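Local coordinates for protein AlyGC (Glaciecola chathamensis, PDB 5GKD) that probably cleaves the polysaccharide alginate by a lyase reaction, as an alginate lyase of polysaccharide lyase family 6, at residues G256-G261 with G279-R284; L316-H321 with V347-T352. All coordinates share one frame; numbering follows the deposited sequence.

Contact 1: G256-G261 with G279-R284; sequences GVDHTG and GLTGYR
Gly279 meets Gly256 through the backbone: the carbonyl O of Gly279 accepts from Gly256 N on an in-plane lone pair, 2.8 Å away. Both glycines have positive phi, and a CB on Gly279 would press on Gly256 N. Leu280 lies against the other end of 256-261. Its CB rests on Thr260 O, and its CD2 comes within 3.4 Å of Gly261 O.

Thr281 makes two of the four hydrogen bonds across the contact. Its OG1 sits between its own backbone N and carbonyl carbon (chi1 69°) and gives a hydrogen bond of 2.7 Å to Val257 O, from above the carbonyl plane. Its CG2 packs on Gly256 O. Thr260 OG1 also donates to Val257 O, and it accepts from Thr281 N at 3.2 Å. Two hydroxyls thus grip the carbonyl that opens the type II turn Val257-Thr260. An alanine at Thr260 would probably leave Thr281 N without this acceptor and Val257 O with one hydroxyl fewer, so the turn would be held less firmly.

Gly282 N donates to Thr260 O at 3.0 Å, where a CB on Gly282 would be tight. Tyr283 reaches the His259 ring obliquely, with Tyr283 OH 3.7 Å from His259 CE1, near the imidazole plane. Water 2 bridges His259 ND1 and Tyr283 N. The other ring nitrogen, His259 NE2, is bonded to His637, and Phe634 stacks on the ring.

The two loops follow strands 246-253 and 271-278, neighbours in the parallel beta-helix, and lead into the adjacent strands 263-265 and 289-292.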
ATOM      1  N   GLY A 256     -34.865  -5.242  13.885  1.00 27.39           N
ATOM      2  CA  GLY A 256     -34.999  -4.798  12.510  1.00 19.88           C
ATOM      3  C   GLY A 256     -33.751  -4.223  11.865  1.00 23.02           C
ATOM      4  O   GLY A 256     -33.833  -3.712  10.748  1.00 26.39           O
ATOM      5  N   VAL A 257     -32.595  -4.304  12.516  1.00 21.86           N
ATOM      6  CA  VAL A 257     -31.356  -3.811  11.916  1.00 23.47           C
ATOM      7  C   VAL A 257     -30.937  -4.709  10.754  1.00 20.26           C
ATOM      8  O   VAL A 257     -31.155  -5.931  10.768  1.00 20.37           O
ATOM      9  CB  VAL A 257     -30.256  -3.715  12.993  1.00 21.85           C
ATOM     10  CG1 VAL A 257     -28.889  -3.433  12.378  1.00 20.20           C
ATOM     11  CG2 VAL A 257     -30.612  -2.632  14.001  1.00 20.79           C
ATOM     12  N   ASP A 258     -30.338  -4.091   9.734  1.00 21.57           N
ATOM     13  CA  ASP A 258     -30.000  -4.768   8.488  1.00 22.59           C
ATOM     14  C   ASP A 258     -29.050  -5.930   8.733  1.00 22.77           C
ATOM     15  O   ASP A 258     -28.091  -5.816   9.491  1.00 24.28           O
ATOM     16  CB  ASP A 258     -29.350  -3.775   7.498  1.00 24.72           C
ATOM     17  CG  ASP A 258     -29.465  -4.228   6.034  1.00 30.51           C
ATOM     18  OD1 ASP A 258     -30.477  -4.898   5.714  1.00 33.57           O
ATOM     19  OD2 ASP A 258     -28.571  -3.917   5.189  1.00 28.44           O
ATOM     20  N   HIS A 259     -29.318  -7.051   8.076  1.00 21.16           N
ATOM     21  CA  HIS A 259     -28.422  -8.203   8.083  1.00 23.74           C
ATOM     22  C   HIS A 259     -28.218  -8.815   9.480  1.00 23.20           C
ATOM     23  O   HIS A 259     -27.157  -9.365   9.769  1.00 22.91           O
ATOM     24  CB  HIS A 259     -27.071  -7.835   7.457  1.00 22.92           C
ATOM     25  CG  HIS A 259     -27.114  -7.689   5.970  1.00 22.34           C
ATOM     26  ND1 HIS A 259     -27.465  -8.723   5.130  1.00 24.91           N
ATOM     27  CD2 HIS A 259     -26.847  -6.633   5.170  1.00 21.92           C
ATOM     28  CE1 HIS A 259     -27.413  -8.312   3.878  1.00 23.90           C
ATOM     29  NE2 HIS A 259     -27.039  -7.046   3.873  1.00 25.39           N
ATOM     30  N   THR A 260     -29.212  -8.764  10.360  1.00 19.53           N
ATOM     31  CA  THR A 260     -29.153  -9.491  11.627  1.00 19.13           C
ATOM     32  C   THR A 260     -29.651 -10.938  11.463  1.00 19.33           C
ATOM     33  O   THR A 260     -30.761 -11.162  10.971  1.00 23.08           O
ATOM     34  CB  THR A 260     -29.988  -8.773  12.695  1.00 21.67           C
ATOM     35  OG1 THR A 260     -31.264  -8.413  12.158  1.00 20.69           O
ATOM     36  CG2 THR A 260     -29.298  -7.536  13.198  1.00 17.25           C
ATOM     37  N   GLY A 261     -28.831 -11.916  11.858  1.00 18.48           N
ATOM     38  CA  GLY A 261     -29.249 -13.339  11.951  1.00 19.73           C
ATOM     39  C   GLY A 261     -29.429 -13.760  13.421  1.00 19.31           C
ATOM     40  O   GLY A 261     -29.301 -12.925  14.284  1.00 24.88           O
ATOM     41  N   GLY A 279     -37.042  -9.939  15.267  1.00 23.80           N
ATOM     42  CA  GLY A 279     -36.675  -8.778  14.472  1.00 22.10           C
ATOM     43  C   GLY A 279     -35.412  -8.966  13.669  1.00 21.72           C
ATOM     44  O   GLY A 279     -34.616  -8.025  13.546  1.00 24.17           O
ATOM     45  N   LEU A 280     -35.212 -10.154  13.117  1.00 18.82           N
ATOM     46  CA  LEU A 280     -34.017 -10.509  12.364  1.00 18.93           C
ATOM     47  C   LEU A 280     -34.291 -10.366  10.877  1.00 19.69           C
ATOM     48  O   LEU A 280     -35.250 -10.946  10.362  1.00 21.29           O
ATOM     49  CB  LEU A 280     -33.596 -11.943  12.674  1.00 18.08           C
ATOM     50  CG  LEU A 280     -33.371 -12.234  14.152  1.00 18.41           C
ATOM     51  CD1 LEU A 280     -32.960 -13.685  14.329  1.00 20.91           C
ATOM     52  CD2 LEU A 280     -32.276 -11.308  14.662  1.00 18.45           C
ATOM     53  N   THR A 281     -33.442  -9.615  10.187  1.00 19.76           N
ATOM     54  CA  THR A 281     -33.705  -9.257   8.806  1.00 21.30           C
ATOM     55  C   THR A 281     -32.809  -9.969   7.812  1.00 22.46           C
ATOM     56  O   THR A 281     -32.948  -9.730   6.615  1.00 24.83           O
ATOM     57  CB  THR A 281     -33.549  -7.748   8.609  1.00 20.94           C
ATOM     58  OG1 THR A 281     -32.168  -7.420   8.737  1.00 24.14           O
ATOM     59  CG2 THR A 281     -34.305  -7.004   9.656  1.00 20.54           C
ATOM     60  N   GLY A 282     -31.900 -10.814   8.253  1.00 23.41           N
ATOM     61  CA  GLY A 282     -30.921 -11.361   7.336  1.00 21.91           C
ATOM     62  C   GLY A 282     -31.489 -12.432   6.443  1.00 21.15           C
ATOM     63  O   GLY A 282     -32.583 -12.944   6.665  1.00 23.73           O
ATOM     64  N   TYR A 283     -30.703 -12.809   5.439  1.00 22.93           N
ATOM     65  CA  TYR A 283     -31.114 -13.824   4.476  1.00 22.93           C
ATOM     66  C   TYR A 283     -29.908 -14.672   4.092  1.00 21.46           C
ATOM     67  O   TYR A 283     -28.777 -14.390   4.479  1.00 21.29           O
ATOM     68  CB  TYR A 283     -31.768 -13.197   3.231  1.00 20.00           C
ATOM     69  CG  TYR A 283     -30.927 -12.168   2.515  1.00 25.05           C
ATOM     70  CD1 TYR A 283     -30.000 -12.546   1.555  1.00 24.41           C
ATOM     71  CD2 TYR A 283     -31.057 -10.816   2.799  1.00 25.33           C
ATOM     72  CE1 TYR A 283     -29.231 -11.606   0.896  1.00 27.20           C
ATOM     73  CE2 TYR A 283     -30.293  -9.877   2.151  1.00 26.11           C
ATOM     74  CZ  TYR A 283     -29.386 -10.275   1.199  1.00 28.08           C
ATOM     75  OH  TYR A 283     -28.631  -9.326   0.557  1.00 34.26           O
ATOM     76  N   ARG A 284     -30.168 -15.711   3.307  1.00 20.92           N
ATOM     77  CA  ARG A 284     -29.176 -16.703   2.867  1.00 22.73           C
ATOM     78  C   ARG A 284     -28.464 -17.223   4.116  1.00 24.29           C
ATOM     79  O   ARG A 284     -29.140 -17.639   5.065  1.00 23.52           O
ATOM     80  CB  ARG A 284     -28.273 -16.125   1.790  1.00 23.85           C
ATOM     81  CG  ARG A 284     -27.504 -17.208   1.041  1.00 25.48           C
ATOM     82  CD  ARG A 284     -26.988 -16.743  -0.324  1.00 24.05           C
ATOM     83  NE  ARG A 284     -26.502 -17.890  -1.093  1.00 25.11           N
ATOM     84  CZ  ARG A 284     -25.263 -18.367  -1.047  1.00 25.62           C
ATOM     85  NH1 ARG A 284     -24.345 -17.792  -0.271  1.00 24.61           N
ATOM     86  NH2 ARG A 284     -24.933 -19.414  -1.789  1.00 23.54           N
TER
HETATM   87  O   HOH W   1     -30.906  -8.195   5.853  1.00 28.10           O
HETATM   88  O   HOH W   2     -27.942 -11.291   5.870  1.00 23.15           O

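Contact 2: L316-H321 with V347-T352; sequences LVNVEH and VNDQGT
Val317 and Val347 pair as a parallel beta bridge, and this is the close part of the contact. Val347 N donates to Leu316 O at 3.0 Å. Val347 O then accepts from Asn318 N at 2.9 Å, nearly along the C=O axis. The same carbonyl lies near Val317 CA in a CA-H...O contact. Both valine side chains point to one face of the sheet, where Met390 of strand 390-392 covers them.

Beyond the bridge the chains separate and side chains take over. The Asn318-Asp349 pair is the side that faces solvent. Asn318 has CG anti to its carbonyl carbon (chi1 -64°), and its amide extends to Asp349. Its OD1 accepts from Asp349 N at 3.2 Å, with the donor tilted only a little from the amide plane. On the same amide, ND2 makes a weak bond of 3.3 Å to Asp349 OD2. The Asn318 and Asp349 side chains cross at about a right angle, and the amide and carboxylate planes are 44° apart. The other carboxylate oxygen, Asp349 OD1, takes a nearly straight bond from Gln350 NE2.

These are successive coils of a right-handed parallel beta-helix of the pectate lyase-like kind. Strands 310-317 and 339-347 stack in register, and the turns that leave them are joined by an asparagine side chain.

The Asn348-Val319 side is buried but looser, and water bridges it. Asn348 OD1 closes an Asx turn by accepting from Gln350 N at 2.8 Å. Asn348 ND2 lies 3.3 Å from Val319 O, but at a poor angle for a bond. Water 4 probably donates to Val319 O and water 5 donates to Glu320 O, and each accepts weakly from Asn348 ND2. Water 3 accepts from Val319 N, closer to the bridge.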
ATOM      1  N   LEU A 316     -39.996 -17.544  16.922  1.00 21.53           N
ATOM      2  CA  LEU A 316     -39.479 -16.693  15.861  1.00 21.23           C
ATOM      3  C   LEU A 316     -40.513 -15.615  15.580  1.00 21.95           C
ATOM      4  O   LEU A 316     -41.558 -15.895  14.981  1.00 21.95           O
ATOM      5  CB  LEU A 316     -39.153 -17.508  14.608  1.00 21.02           C
ATOM      6  CG  LEU A 316     -38.041 -18.551  14.782  1.00 21.47           C
ATOM      7  CD1 LEU A 316     -38.579 -19.901  15.161  1.00 21.64           C
ATOM      8  CD2 LEU A 316     -37.166 -18.675  13.520  1.00 18.98           C
ATOM      9  N   VAL A 317     -40.222 -14.389  16.009  1.00 20.92           N
ATOM     10  CA  VAL A 317     -41.122 -13.254  15.841  1.00 19.42           C
ATOM     11  C   VAL A 317     -40.515 -12.302  14.825  1.00 23.18           C
ATOM     12  O   VAL A 317     -39.388 -11.823  15.013  1.00 25.80           O
ATOM     13  CB  VAL A 317     -41.369 -12.526  17.168  1.00 20.65           C
ATOM     14  CG1 VAL A 317     -42.343 -11.387  16.965  1.00 21.17           C
ATOM     15  CG2 VAL A 317     -41.870 -13.468  18.203  1.00 20.94           C
ATOM     16  N   ASN A 318     -41.277 -11.999  13.772  1.00 23.30           N
ATOM     17  CA  ASN A 318     -40.841 -11.103  12.697  1.00 23.87           C
ATOM     18  C   ASN A 318     -39.427 -11.450  12.228  1.00 24.08           C
ATOM     19  O   ASN A 318     -38.564 -10.584  12.075  1.00 22.31           O
ATOM     20  CB  ASN A 318     -40.941  -9.640  13.126  1.00 22.17           C
ATOM     21  CG  ASN A 318     -42.380  -9.216  13.398  1.00 28.39           C
ATOM     22  OD1 ASN A 318     -43.313  -9.841  12.913  1.00 31.41           O
ATOM     23  ND2 ASN A 318     -42.562  -8.162  14.177  1.00 28.05           N
ATOM     24  N   VAL A 319     -39.178 -12.740  12.034  1.00 22.69           N
ATOM     25  CA  VAL A 319     -37.938 -13.211  11.436  1.00 18.28           C
ATOM     26  C   VAL A 319     -38.214 -13.294   9.944  1.00 23.00           C
ATOM     27  O   VAL A 319     -39.090 -14.043   9.509  1.00 21.30           O
ATOM     28  CB  VAL A 319     -37.497 -14.554  12.030  1.00 20.66           C
ATOM     29  CG1 VAL A 319     -36.332 -15.140  11.256  1.00 21.88           C
ATOM     30  CG2 VAL A 319     -37.096 -14.357  13.491  1.00 17.88           C
ATOM     31  N   GLU A 320     -37.520 -12.470   9.162  1.00 25.07           N
ATOM     32  CA  GLU A 320     -37.921 -12.314   7.773  1.00 21.55           C
ATOM     33  C   GLU A 320     -37.586 -13.542   6.941  1.00 19.95           C
ATOM     34  O   GLU A 320     -38.321 -13.856   6.006  1.00 22.98           O
ATOM     35  CB  GLU A 320     -37.293 -11.052   7.184  1.00 22.09           C
ATOM     36  CG  GLU A 320     -37.749  -9.805   7.940  1.00 25.75           C
ATOM     37  CD  GLU A 320     -37.243  -8.492   7.365  1.00 31.64           C
ATOM     38  OE1 GLU A 320     -36.609  -8.486   6.284  1.00 32.21           O
ATOM     39  OE2 GLU A 320     -37.501  -7.451   8.009  1.00 41.63           O
ATOM     40  N   HIS A 321     -36.517 -14.270   7.260  1.00 19.98           N
ATOM     41  CA  HIS A 321     -36.148 -15.412   6.434  1.00 19.75           C
ATOM     42  C   HIS A 321     -35.834 -16.637   7.282  1.00 23.71           C
ATOM     43  O   HIS A 321     -34.967 -16.591   8.161  1.00 21.82           O
ATOM     44  CB  HIS A 321     -34.978 -15.063   5.514  1.00 21.66           C
ATOM     45  CG  HIS A 321     -35.308 -13.991   4.523  1.00 20.99           C
ATOM     46  ND1 HIS A 321     -36.002 -14.244   3.362  1.00 23.04           N
ATOM     47  CD2 HIS A 321     -35.074 -12.661   4.537  1.00 20.98           C
ATOM     48  CE1 HIS A 321     -36.170 -13.118   2.694  1.00 20.72           C
ATOM     49  NE2 HIS A 321     -35.617 -12.142   3.387  1.00 23.38           N
ATOM     50  N   VAL A 347     -44.467 -16.180  14.462  1.00 22.61           N
ATOM     51  CA  VAL A 347     -45.418 -15.089  14.379  1.00 21.90           C
ATOM     52  C   VAL A 347     -44.774 -14.011  13.531  1.00 25.73           C
ATOM     53  O   VAL A 347     -43.713 -13.484  13.889  1.00 24.56           O
ATOM     54  CB  VAL A 347     -45.803 -14.543  15.762  1.00 23.73           C
ATOM     55  CG1 VAL A 347     -46.814 -13.411  15.599  1.00 22.20           C
ATOM     56  CG2 VAL A 347     -46.355 -15.646  16.635  1.00 21.98           C
ATOM     57  N   ASN A 348     -45.407 -13.682  12.414  1.00 23.88           N
ATOM     58  CA  ASN A 348     -44.844 -12.742  11.455  1.00 26.88           C
ATOM     59  C   ASN A 348     -45.962 -11.837  10.975  1.00 27.89           C
ATOM     60  O   ASN A 348     -47.009 -12.331  10.552  1.00 32.05           O
ATOM     61  CB  ASN A 348     -44.208 -13.507  10.284  1.00 28.12           C
ATOM     62  CG  ASN A 348     -43.333 -12.642   9.419  1.00 26.96           C
ATOM     63  OD1 ASN A 348     -43.617 -11.476   9.206  1.00 37.91           O
ATOM     64  ND2 ASN A 348     -42.264 -13.220   8.903  1.00 26.99           N
ATOM     65  N   ASP A 349     -45.759 -10.525  11.042  1.00 29.38           N
ATOM     66  CA  ASP A 349     -46.776  -9.591  10.581  1.00 29.93           C
ATOM     67  C   ASP A 349     -46.550  -9.121   9.143  1.00 31.94           C
ATOM     68  O   ASP A 349     -47.149  -8.126   8.723  1.00 37.04           O
ATOM     69  CB  ASP A 349     -46.874  -8.394  11.537  1.00 31.37           C
ATOM     70  CG  ASP A 349     -45.581  -7.603  11.647  1.00 38.97           C
ATOM     71  OD1 ASP A 349     -44.816  -7.514  10.671  1.00 40.16           O
ATOM     72  OD2 ASP A 349     -45.329  -7.048  12.734  1.00 47.31           O
ATOM     73  N   GLN A 350     -45.706  -9.805   8.377  1.00 30.89           N
ATOM     74  CA  GLN A 350     -45.413  -9.385   7.012  1.00 34.15           C
ATOM     75  C   GLN A 350     -46.205 -10.167   5.971  1.00 32.64           C
ATOM     76  O   GLN A 350     -45.972  -9.991   4.775  1.00 31.07           O
ATOM     77  CB  GLN A 350     -43.914  -9.491   6.730  1.00 35.37           C
ATOM     78  CG  GLN A 350     -43.098  -8.363   7.343  1.00 38.76           C
ATOM     79  CD  GLN A 350     -43.649  -6.980   6.984  1.00 49.68           C
ATOM     80  OE1 GLN A 350     -43.490  -6.510   5.851  1.00 48.13           O
ATOM     81  NE2 GLN A 350     -44.304  -6.326   7.952  1.00 41.71           N
ATOM     82  N   GLY A 351     -47.146 -11.007   6.397  1.00 31.42           N
ATOM     83  CA  GLY A 351     -48.024 -11.709   5.489  1.00 33.72           C
ATOM     84  C   GLY A 351     -47.564 -13.098   5.102  1.00 30.51           C
ATOM     85  O   GLY A 351     -48.318 -13.826   4.447  1.00 29.01           O
ATOM     86  N   THR A 352     -46.365 -13.487   5.496  1.00 30.88           N
ATOM     87  CA  THR A 352     -45.798 -14.762   5.117  1.00 27.58           C
ATOM     88  C   THR A 352     -45.179 -15.400   6.349  1.00 29.15           C
ATOM     89  O   THR A 352     -44.881 -14.726   7.336  1.00 30.26           O
ATOM     90  CB  THR A 352     -44.747 -14.568   4.007  1.00 30.63           C
ATOM     91  OG1 THR A 352     -44.403 -15.824   3.428  1.00 36.56           O
ATOM     92  CG2 THR A 352     -43.489 -13.922   4.567  1.00 34.16           C
TER
HETATM   93  O   HOH W   3     -41.206 -14.661  12.318  1.00 22.08           O
HETATM   94  O   HOH W   4     -40.837 -16.054  10.059  1.00 26.84           O
HETATM   95  O   HOH W   5     -40.882 -11.964   6.174  1.00 38.69           O

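From the N terminus, the chain leaves strand 246-253 and enters 256-261. It passes through strands 263-265 and 271-278 to 279-284, where contact 1 closes its loop. It continues through strand 289-292 and along strand 310-317 to 316-321. Contact 2 closes after strands 322-326 and 339-347. The two loops run in series, neither nested nor crossed. Their centres are about 11 Å apart, and they meet where 279-284 touches 316-321. Probable hydrogen bonds join Gly279 N to Val317 O and Glu320 N to Leu280 O, while His321 packs on Gly282 and Tyr283. Four successive turns of the beta-helix are thereby tied together.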